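Local coordinates for probable glutamine-binding lipoprotein GlnH (GLNBP) (Mycobacterium tuberculosis, PDB 6H20) that probably serves as an aspartate-specific solute-binding lipoprotein that senses amino acids outside the cell and regulates protein kinase G signalling to control glutamate metabolism, at residues 75-88 against 256-270. Numbering follows the deposited sequence.
Sequences TGFDVDIAGEVARD and RIRNDGTWNTLYRKW
With chi1 of Trp270 at -68°, its CG lies opposite the carbonyl carbon and the indole reaches back over the start of helix 77-90; chi1 of Asp80, -74°, swings the carboxylate to meet it. The indole NE1 donates to Asp80 OD2 at 2.8 Å, nearly straight and in the ring plane, while Lys269 NZ reaches the same OD2, also at 2.8 Å, from the other face of the carboxylate; Lys269's extended chain suits this span. One indole face rests on Gly76, whose CA makes a CH-pi contact 3.5 Å from the six-membered ring centroid; glycine suits this N-cap position because its backbone conformation would press a CB against the carbonyl O of Thr75. Phe77 is a knob among Trp263, Leu266, Tyr267 and Trp270, its edge turned to the face of Trp263 with planes at 87°. Branched Ile81 continues the apolar seam, CD1 to Ile257 CD1 at 3.6 Å. Farther along, Arg256 hands NH2 to the anti lone pair of Glu84 OE1 at 2.8 Å and NE to Asp88 OD1 at 2.9 Å; Asp88 OD2 bonds Thr253. Arg87 grips Glu84 side-on with NE and NH2; OE1, shared by Arg87 NE and Arg256 NH2, probably offsets the nearness of the two arginines. Asp260 takes Arg256 NH1 and forms an Asx turn with Thr262 N, and a water joins Glu84, Arg256 and Thr262. The nearly antiparallel helices 77-90 and 262-270 thus pack together in the solute-binding fold, the first backed by strand 53-57, the second by strand 139-148, with helix 244-259 alongside.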
ATOM      1  N   THR A  75      -2.892  -7.823  11.785  1.00 22.49           N
ATOM      2  CA  THR A  75      -4.244  -7.568  11.322  1.00 22.01           C
ATOM      3  C   THR A  75      -4.249  -6.288  10.502  1.00 18.33           C
ATOM      4  O   THR A  75      -3.233  -5.595  10.378  1.00 20.17           O
ATOM      5  CB  THR A  75      -5.223  -7.538  12.502  1.00 24.40           C
ATOM      6  OG1 THR A  75      -6.573  -7.580  12.017  1.00 25.43           O
ATOM      7  CG2 THR A  75      -5.011  -6.297  13.362  1.00 23.10           C
ATOM      8  N   GLY A  76      -5.410  -5.975   9.941  1.00 15.53           N
ATOM      9  CA  GLY A  76      -5.570  -4.812   9.094  1.00 14.29           C
ATOM     10  C   GLY A  76      -6.257  -5.162   7.786  1.00 17.18           C
ATOM     11  O   GLY A  76      -6.486  -6.325   7.456  1.00 16.26           O
ATOM     12  N   PHE A  77      -6.564  -4.102   7.026  1.00 14.16           N
ATOM     13  CA  PHE A  77      -7.245  -4.261   5.733  1.00 13.73           C
ATOM     14  C   PHE A  77      -6.444  -5.142   4.777  1.00 15.00           C
ATOM     15  O   PHE A  77      -7.008  -6.024   4.116  1.00 16.78           O
ATOM     16  CB  PHE A  77      -7.487  -2.878   5.120  1.00 15.39           C
ATOM     17  CG  PHE A  77      -8.326  -2.885   3.867  1.00 14.71           C
ATOM     18  CD1 PHE A  77      -7.725  -2.953   2.628  1.00 15.67           C
ATOM     19  CD2 PHE A  77      -9.709  -2.783   3.942  1.00 18.93           C
ATOM     20  CE1 PHE A  77      -8.487  -2.940   1.469  1.00 17.22           C
ATOM     21  CE2 PHE A  77     -10.481  -2.775   2.780  1.00 16.95           C
ATOM     22  CZ  PHE A  77      -9.847  -2.853   1.545  1.00 17.36           C
ATOM     23  N   ASP A  78      -5.128  -4.905   4.671  1.00 13.51           N
ATOM     24  CA  ASP A  78      -4.302  -5.696   3.760  1.00 14.72           C
ATOM     25  C   ASP A  78      -4.195  -7.149   4.221  1.00 17.12           C
ATOM     26  O   ASP A  78      -4.218  -8.071   3.391  1.00 16.38           O
ATOM     27  CB  ASP A  78      -2.907  -5.084   3.627  1.00 13.92           C
ATOM     28  CG  ASP A  78      -2.842  -3.950   2.616  1.00 15.04           C
ATOM     29  OD1 ASP A  78      -3.730  -3.846   1.740  1.00 14.91           O
ATOM     30  OD2 ASP A  78      -1.847  -3.198   2.678  1.00 16.67           O
ATOM     31  N   VAL A  79      -4.070  -7.372   5.532  1.00 14.71           N
ATOM     32  CA  VAL A  79      -4.077  -8.734   6.065  1.00 15.97           C
ATOM     33  C   VAL A  79      -5.361  -9.451   5.667  1.00 18.82           C
ATOM     34  O   VAL A  79      -5.343 -10.622   5.252  1.00 17.33           O
ATOM     35  CB  VAL A  79      -3.909  -8.682   7.595  1.00 16.89           C
ATOM     36  CG1 VAL A  79      -4.029 -10.075   8.179  1.00 20.90           C
ATOM     37  CG2 VAL A  79      -2.575  -8.051   7.939  1.00 19.04           C
ATOM     38  N   ASP A  80      -6.492  -8.754   5.775  1.00 14.94           N
ATOM     39  CA  ASP A  80      -7.780  -9.367   5.470  1.00 15.10           C
ATOM     40  C   ASP A  80      -7.932  -9.634   3.980  1.00 17.02           C
ATOM     41  O   ASP A  80      -8.483 -10.674   3.599  1.00 17.21           O
ATOM     42  CB  ASP A  80      -8.914  -8.504   6.027  1.00 16.39           C
ATOM     43  CG  ASP A  80      -9.038  -8.612   7.540  1.00 17.91           C
ATOM     44  OD1 ASP A  80      -8.448  -9.539   8.142  1.00 23.63           O
ATOM     45  OD2 ASP A  80      -9.731  -7.755   8.128  1.00 20.38           O
ATOM     46  N   ILE A  81      -7.442  -8.722   3.129  1.00 13.46           N
ATOM     47  CA  ILE A  81      -7.438  -8.970   1.682  1.00 13.91           C
ATOM     48  C   ILE A  81      -6.652 -10.238   1.373  1.00 13.42           C
ATOM     49  O   ILE A  81      -7.120 -11.125   0.643  1.00 15.35           O
ATOM     50  CB  ILE A  81      -6.875  -7.754   0.917  1.00 14.94           C
ATOM     51  CG1 ILE A  81      -7.830  -6.560   0.998  1.00 15.26           C
ATOM     52  CG2 ILE A  81      -6.595  -8.146  -0.535  1.00 17.64           C
ATOM     53  CD1 ILE A  81      -9.140  -6.735   0.215  1.00 16.93           C
ATOM     54  N   ALA A  82      -5.454 -10.357   1.960  1.00 14.80           N
ATOM     55  CA  ALA A  82      -4.637 -11.553   1.749  1.00 14.90           C
ATOM     56  C   ALA A  82      -5.358 -12.795   2.239  1.00 15.15           C
ATOM     57  O   ALA A  82      -5.286 -13.854   1.603  1.00 16.90           O
ATOM     58  CB  ALA A  82      -3.278 -11.411   2.454  1.00 16.25           C
ATOM     59  N   GLY A  83      -6.078 -12.682   3.356  1.00 16.24           N
ATOM     60  CA  GLY A  83      -6.801 -13.826   3.878  1.00 16.15           C
ATOM     61  C   GLY A  83      -7.907 -14.302   2.959  1.00 16.94           C
ATOM     62  O   GLY A  83      -8.246 -15.486   2.963  1.00 18.86           O
ATOM     63  N   GLU A  84      -8.493 -13.389   2.174  1.00 14.80           N
ATOM     64  CA  GLU A  84      -9.514 -13.807   1.215  1.00 16.41           C
ATOM     65  C   GLU A  84      -8.911 -14.611   0.067  1.00 17.98           C
ATOM     66  O   GLU A  84      -9.538 -15.561  -0.426  1.00 18.54           O
ATOM     67  CB  GLU A  84     -10.291 -12.596   0.704  1.00 16.19           C
ATOM     68  CG  GLU A  84     -11.134 -11.914   1.776  1.00 16.01           C
ATOM     69  CD  GLU A  84     -12.117 -12.849   2.444  1.00 20.56           C
ATOM     70  OE1 GLU A  84     -12.711 -13.696   1.732  1.00 22.21           O
ATOM     71  OE2 GLU A  84     -12.292 -12.752   3.680  1.00 25.66           O
ATOM     72  N   VAL A  85      -7.693 -14.259  -0.365  1.00 16.00           N
ATOM     73  CA  VAL A  85      -6.976 -15.102  -1.319  1.00 14.64           C
ATOM     74  C   VAL A  85      -6.748 -16.485  -0.726  1.00 16.33           C
ATOM     75  O   VAL A  85      -7.009 -17.508  -1.367  1.00 17.72           O
ATOM     76  CB  VAL A  85      -5.653 -14.441  -1.742  1.00 16.65           C
ATOM     77  CG1 VAL A  85      -4.888 -15.347  -2.716  1.00 18.02           C
ATOM     78  CG2 VAL A  85      -5.929 -13.082  -2.358  1.00 17.28           C
ATOM     79  N   ALA A  86      -6.277 -16.535   0.520  1.00 16.36           N
ATOM     80  CA  ALA A  86      -6.057 -17.826   1.164  1.00 17.83           C
ATOM     81  C   ALA A  86      -7.357 -18.607   1.292  1.00 18.84           C
ATOM     82  O   ALA A  86      -7.370 -19.836   1.142  1.00 20.54           O
ATOM     83  CB  ALA A  86      -5.408 -17.621   2.536  1.00 19.71           C
ATOM     84  N   ARG A  87      -8.467 -17.917   1.574  1.00 17.81           N
ATOM     85  CA  ARG A  87      -9.754 -18.606   1.628  1.00 20.31           C
ATOM     86  C   ARG A  87     -10.061 -19.292   0.302  1.00 19.85           C
ATOM     87  O   ARG A  87     -10.535 -20.434   0.277  1.00 22.78           O
ATOM     88  CB  ARG A  87     -10.871 -17.630   1.988  1.00 21.10           C
ATOM     89  CG  ARG A  87     -12.189 -18.324   2.327  1.00 24.48           C
ATOM     90  CD  ARG A  87     -13.384 -17.368   2.229  1.00 23.49           C
ATOM     91  NE  ARG A  87     -13.236 -16.187   3.086  1.00 23.12           N
ATOM     92  CZ  ARG A  87     -13.510 -16.162   4.389  1.00 28.04           C
ATOM     93  NH1 ARG A  87     -13.936 -17.258   5.006  1.00 28.67           N
ATOM     94  NH2 ARG A  87     -13.354 -15.037   5.081  1.00 29.63           N
ATOM     95  N   ASP A  88      -9.794 -18.607  -0.813  1.00 19.15           N
ATOM     96  CA  ASP A  88     -10.059 -19.196  -2.124  1.00 17.51           C
ATOM     97  C   ASP A  88      -9.145 -20.390  -2.400  1.00 18.74           C
ATOM     98  O   ASP A  88      -9.550 -21.328  -3.103  1.00 20.31           O
ATOM     99  CB  ASP A  88      -9.891 -18.144  -3.221  1.00 18.57           C
ATOM    100  CG  ASP A  88     -11.092 -17.216  -3.346  1.00 23.66           C
ATOM    101  OD1 ASP A  88     -12.007 -17.296  -2.512  1.00 24.60           O
ATOM    102  OD2 ASP A  88     -11.102 -16.415  -4.298  1.00 28.45           O
ATOM    103  N   ARG A 256     -14.812 -11.906  -6.560  1.00 15.26           N
ATOM    104  CA  ARG A 256     -15.686 -12.443  -5.521  1.00 15.23           C
ATOM    105  C   ARG A 256     -15.968 -11.412  -4.438  1.00 16.95           C
ATOM    106  O   ARG A 256     -17.132 -11.157  -4.108  1.00 17.47           O
ATOM    107  CB  ARG A 256     -15.106 -13.710  -4.900  1.00 15.11           C
ATOM    108  CG  ARG A 256     -16.066 -14.268  -3.864  1.00 15.27           C
ATOM    109  CD  ARG A 256     -15.552 -15.533  -3.230  1.00 16.36           C
ATOM    110  NE  ARG A 256     -14.257 -15.418  -2.552  1.00 17.01           N
ATOM    111  CZ  ARG A 256     -14.078 -14.893  -1.338  1.00 18.52           C
ATOM    112  NH1 ARG A 256     -15.102 -14.373  -0.668  1.00 19.81           N
ATOM    113  NH2 ARG A 256     -12.864 -14.883  -0.794  1.00 19.83           N
ATOM    114  N   ILE A 257     -14.923 -10.806  -3.869  1.00 15.31           N
ATOM    115  CA  ILE A 257     -15.156  -9.944  -2.708  1.00 14.58           C
ATOM    116  C   ILE A 257     -15.819  -8.625  -3.092  1.00 16.09           C
ATOM    117  O   ILE A 257     -16.536  -8.028  -2.276  1.00 19.00           O
ATOM    118  CB  ILE A 257     -13.894  -9.755  -1.843  1.00 15.47           C
ATOM    119  CG1 ILE A 257     -12.825  -8.946  -2.580  1.00 15.91           C
ATOM    120  CG2 ILE A 257     -13.375 -11.099  -1.364  1.00 18.26           C
ATOM    121  CD1 ILE A 257     -11.653  -8.506  -1.652  1.00 18.73           C
ATOM    122  N   ARG A 258     -15.601  -8.131  -4.316  1.00 16.95           N
ATOM    123  CA  ARG A 258     -16.316  -6.920  -4.722  1.00 17.05           C
ATOM    124  C   ARG A 258     -17.814  -7.158  -4.821  1.00 20.37           C
ATOM    125  O   ARG A 258     -18.601  -6.222  -4.639  1.00 22.81           O
ATOM    126  CB  ARG A 258     -15.816  -6.399  -6.066  1.00 19.38           C
ATOM    127  CG  ARG A 258     -14.399  -5.861  -6.040  1.00 22.03           C
ATOM    128  CD  ARG A 258     -14.125  -5.101  -7.322  1.00 22.27           C
ATOM    129  NE  ARG A 258     -12.704  -4.873  -7.557  1.00 20.48           N
ATOM    130  CZ  ARG A 258     -11.904  -5.702  -8.228  1.00 19.78           C
ATOM    131  NH1 ARG A 258     -12.369  -6.847  -8.733  1.00 21.97           N
ATOM    132  NH2 ARG A 258     -10.627  -5.390  -8.395  1.00 18.35           N
ATOM    133  N   ASN A 259     -18.227  -8.394  -5.097  1.00 19.20           N
ATOM    134  CA  ASN A 259     -19.619  -8.687  -5.409  1.00 19.90           C
ATOM    135  C   ASN A 259     -20.360  -9.434  -4.310  1.00 22.24           C
ATOM    136  O   ASN A 259     -21.597  -9.460  -4.331  1.00 25.55           O
ATOM    137  CB  ASN A 259     -19.682  -9.494  -6.711  1.00 19.49           C
ATOM    138  CG  ASN A 259     -19.462  -8.628  -7.904  1.00 19.51           C
ATOM    139  OD1 ASN A 259     -20.370  -7.898  -8.318  1.00 26.38           O
ATOM    140  ND2 ASN A 259     -18.259  -8.658  -8.452  1.00 18.14           N
ATOM    141  N   ASP A 260     -19.660 -10.048  -3.361  1.00 19.57           N
ATOM    142  CA  ASP A 260     -20.325 -10.846  -2.343  1.00 17.61           C
ATOM    143  C   ASP A 260     -20.458 -10.123  -1.012  1.00 19.83           C
ATOM    144  O   ASP A 260     -20.841 -10.744  -0.019  1.00 25.30           O
ATOM    145  CB  ASP A 260     -19.681 -12.233  -2.193  1.00 18.79           C
ATOM    146  CG  ASP A 260     -18.369 -12.229  -1.411  1.00 20.41           C
ATOM    147  OD1 ASP A 260     -17.888 -11.156  -0.952  1.00 19.03           O
ATOM    148  OD2 ASP A 260     -17.798 -13.335  -1.234  1.00 19.97           O
ATOM    149  N   GLY A 261     -20.135  -8.829  -0.971  1.00 19.21           N
ATOM    150  CA  GLY A 261     -20.248  -8.044   0.236  1.00 19.57           C
ATOM    151  C   GLY A 261     -18.993  -7.999   1.083  1.00 21.25           C
ATOM    152  O   GLY A 261     -18.931  -7.196   2.028  1.00 21.71           O
ATOM    153  N   THR A 262     -17.983  -8.822   0.781  1.00 18.57           N
ATOM    154  CA  THR A 262     -16.806  -8.894   1.648  1.00 17.56           C
ATOM    155  C   THR A 262     -15.992  -7.609   1.598  1.00 19.91           C
ATOM    156  O   THR A 262     -15.534  -7.120   2.637  1.00 19.10           O
ATOM    157  CB  THR A 262     -15.928 -10.083   1.253  1.00 17.77           C
ATOM    158  OG1 THR A 262     -16.665 -11.299   1.413  1.00 21.67           O
ATOM    159  CG2 THR A 262     -14.692 -10.146   2.140  1.00 19.20           C
ATOM    160  N   TRP A 263     -15.806  -7.041   0.406  1.00 19.35           N
ATOM    161  CA  TRP A 263     -15.051  -5.796   0.303  1.00 16.67           C
ATOM    162  C   TRP A 263     -15.710  -4.699   1.130  1.00 20.12           C
ATOM    163  O   TRP A 263     -15.041  -3.990   1.892  1.00 18.99           O
ATOM    164  CB  TRP A 263     -14.924  -5.383  -1.163  1.00 19.22           C
ATOM    165  CG  TRP A 263     -13.937  -4.292  -1.395  1.00 19.03           C
ATOM    166  CD1 TRP A 263     -12.636  -4.443  -1.762  1.00 18.20           C
ATOM    167  CD2 TRP A 263     -14.162  -2.879  -1.272  1.00 20.24           C
ATOM    168  NE1 TRP A 263     -12.029  -3.218  -1.883  1.00 20.11           N
ATOM    169  CE2 TRP A 263     -12.940  -2.238  -1.591  1.00 22.08           C
ATOM    170  CE3 TRP A 263     -15.273  -2.093  -0.941  1.00 21.82           C
ATOM    171  CZ2 TRP A 263     -12.796  -0.854  -1.578  1.00 24.28           C
ATOM    172  CZ3 TRP A 263     -15.123  -0.708  -0.928  1.00 22.94           C
ATOM    173  CH2 TRP A 263     -13.891  -0.110  -1.249  1.00 22.50           C
ATOM    174  N   ASN A 264     -17.032  -4.563   1.009  1.00 20.74           N
ATOM    175  CA  ASN A 264     -17.743  -3.558   1.798  1.00 23.51           C
ATOM    176  C   ASN A 264     -17.541  -3.786   3.294  1.00 20.58           C
ATOM    177  O   ASN A 264     -17.328  -2.835   4.062  1.00 20.60           O
ATOM    178  CB  ASN A 264     -19.230  -3.609   1.451  1.00 22.10           C
ATOM    179  CG  ASN A 264     -20.034  -2.580   2.204  1.00 29.61           C
ATOM    180  OD1 ASN A 264     -20.032  -1.396   1.856  1.00 36.77           O
ATOM    181  ND2 ASN A 264     -20.716  -3.020   3.255  1.00 31.83           N
ATOM    182  N   THR A 265     -17.606  -5.046   3.723  1.00 21.23           N
ATOM    183  CA  THR A 265     -17.418  -5.374   5.131  1.00 22.78           C
ATOM    184  C   THR A 265     -16.021  -4.986   5.600  1.00 23.73           C
ATOM    185  O   THR A 265     -15.855  -4.423   6.692  1.00 23.37           O
ATOM    186  CB  THR A 265     -17.680  -6.868   5.331  1.00 24.75           C
ATOM    187  OG1 THR A 265     -19.073  -7.140   5.100  1.00 25.79           O
ATOM    188  CG2 THR A 265     -17.296  -7.319   6.731  1.00 26.63           C
ATOM    189  N   LEU A 266     -15.007  -5.248   4.771  1.00 20.54           N
ATOM    190  CA  LEU A 266     -13.639  -4.913   5.146  1.00 19.00           C
ATOM    191  C   LEU A 266     -13.417  -3.409   5.193  1.00 21.80           C
ATOM    192  O   LEU A 266     -12.703  -2.919   6.077  1.00 19.84           O
ATOM    193  CB  LEU A 266     -12.651  -5.578   4.186  1.00 19.58           C
ATOM    194  CG  LEU A 266     -12.628  -7.104   4.246  1.00 22.33           C
ATOM    195  CD1 LEU A 266     -11.594  -7.638   3.260  1.00 22.25           C
ATOM    196  CD2 LEU A 266     -12.332  -7.592   5.660  1.00 22.58           C
ATOM    197  N   TYR A 267     -13.996  -2.660   4.249  1.00 19.66           N
ATOM    198  CA  TYR A 267     -13.901  -1.204   4.310  1.00 21.44           C
ATOM    199  C   TYR A 267     -14.533  -0.679   5.589  1.00 23.18           C
ATOM    200  O   TYR A 267     -13.955   0.168   6.278  1.00 23.81           O
ATOM    201  CB  TYR A 267     -14.581  -0.563   3.093  1.00 23.73           C
ATOM    202  CG  TYR A 267     -14.192   0.896   2.887  1.00 22.68           C
ATOM    203  CD1 TYR A 267     -14.806   1.924   3.606  1.00 35.00           C
ATOM    204  CD2 TYR A 267     -13.198   1.236   1.987  1.00 29.45           C
ATOM    205  CE1 TYR A 267     -14.432   3.257   3.417  1.00 26.31           C
ATOM    206  CE2 TYR A 267     -12.821   2.550   1.792  1.00 34.44           C
ATOM    207  CZ  TYR A 267     -13.434   3.552   2.503  1.00 28.09           C
ATOM    208  OH  TYR A 267     -13.032   4.853   2.283  1.00 43.67           O
ATOM    209  N   ARG A 268     -15.729  -1.166   5.916  1.00 21.27           N
ATOM    210  CA  ARG A 268     -16.389  -0.705   7.132  1.00 22.99           C
ATOM    211  C   ARG A 268     -15.615  -1.123   8.378  1.00 25.69           C
ATOM    212  O   ARG A 268     -15.621  -0.407   9.383  1.00 27.88           O
ATOM    213  CB  ARG A 268     -17.834  -1.204   7.162  1.00 28.69           C
ATOM    214  CG  ARG A 268     -18.706  -0.593   6.065  1.00 29.55           C
ATOM    215  CD  ARG A 268     -20.193  -0.938   6.215  1.00 36.20           C
ATOM    216  NE  ARG A 268     -20.413  -2.342   6.548  1.00 42.23           N
ATOM    217  CZ  ARG A 268     -20.637  -2.792   7.778  1.00 43.55           C
ATOM    218  NH1 ARG A 268     -20.673  -1.942   8.798  1.00 45.98           N
ATOM    219  NH2 ARG A 268     -20.817  -4.089   7.991  1.00 46.07           N
ATOM    220  N   LYS A 269     -14.918  -2.258   8.321  1.00 26.82           N
ATOM    221  CA  LYS A 269     -14.158  -2.721   9.476  1.00 25.01           C
ATOM    222  C   LYS A 269     -12.958  -1.822   9.750  1.00 22.27           C
ATOM    223  O   LYS A 269     -12.635  -1.547  10.912  1.00 25.07           O
ATOM    224  CB  LYS A 269     -13.709  -4.162   9.224  1.00 23.43           C
ATOM    225  CG  LYS A 269     -12.867  -4.812  10.307  1.00 26.24           C
ATOM    226  CD  LYS A 269     -12.633  -6.277   9.942  1.00 27.33           C
ATOM    227  CE  LYS A 269     -11.673  -6.977  10.888  1.00 26.66           C
ATOM    228  NZ  LYS A 269     -11.299  -8.310  10.319  1.00 29.65           N
ATOM    229  N   TRP A 270     -12.314  -1.313   8.699  1.00 20.79           N
ATOM    230  CA  TRP A 270     -11.007  -0.681   8.824  1.00 19.57           C
ATOM    231  C   TRP A 270     -10.963   0.803   8.484  1.00 22.43           C
ATOM    232  O   TRP A 270     -10.128   1.515   9.047  1.00 23.81           O
ATOM    233  CB  TRP A 270      -9.978  -1.417   7.941  1.00 17.77           C
ATOM    234  CG  TRP A 270      -9.686  -2.796   8.452  1.00 18.71           C
ATOM    235  CD1 TRP A 270      -9.998  -3.992   7.847  1.00 17.33           C
ATOM    236  CD2 TRP A 270      -9.074  -3.127   9.699  1.00 19.05           C
ATOM    237  NE1 TRP A 270      -9.591  -5.041   8.638  1.00 19.58           N
ATOM    238  CE2 TRP A 270      -9.018  -4.537   9.778  1.00 19.52           C
ATOM    239  CE3 TRP A 270      -8.541  -2.366  10.752  1.00 19.15           C
ATOM    240  CZ2 TRP A 270      -8.470  -5.199  10.874  1.00 23.81           C
ATOM    241  CZ3 TRP A 270      -8.001  -3.028  11.839  1.00 22.11           C
ATOM    242  CH2 TRP A 270      -7.958  -4.431  11.888  1.00 23.67           C
TER
HETATM  243  O   HOH W   1     -15.431 -13.661   2.320  1.00 39.09           O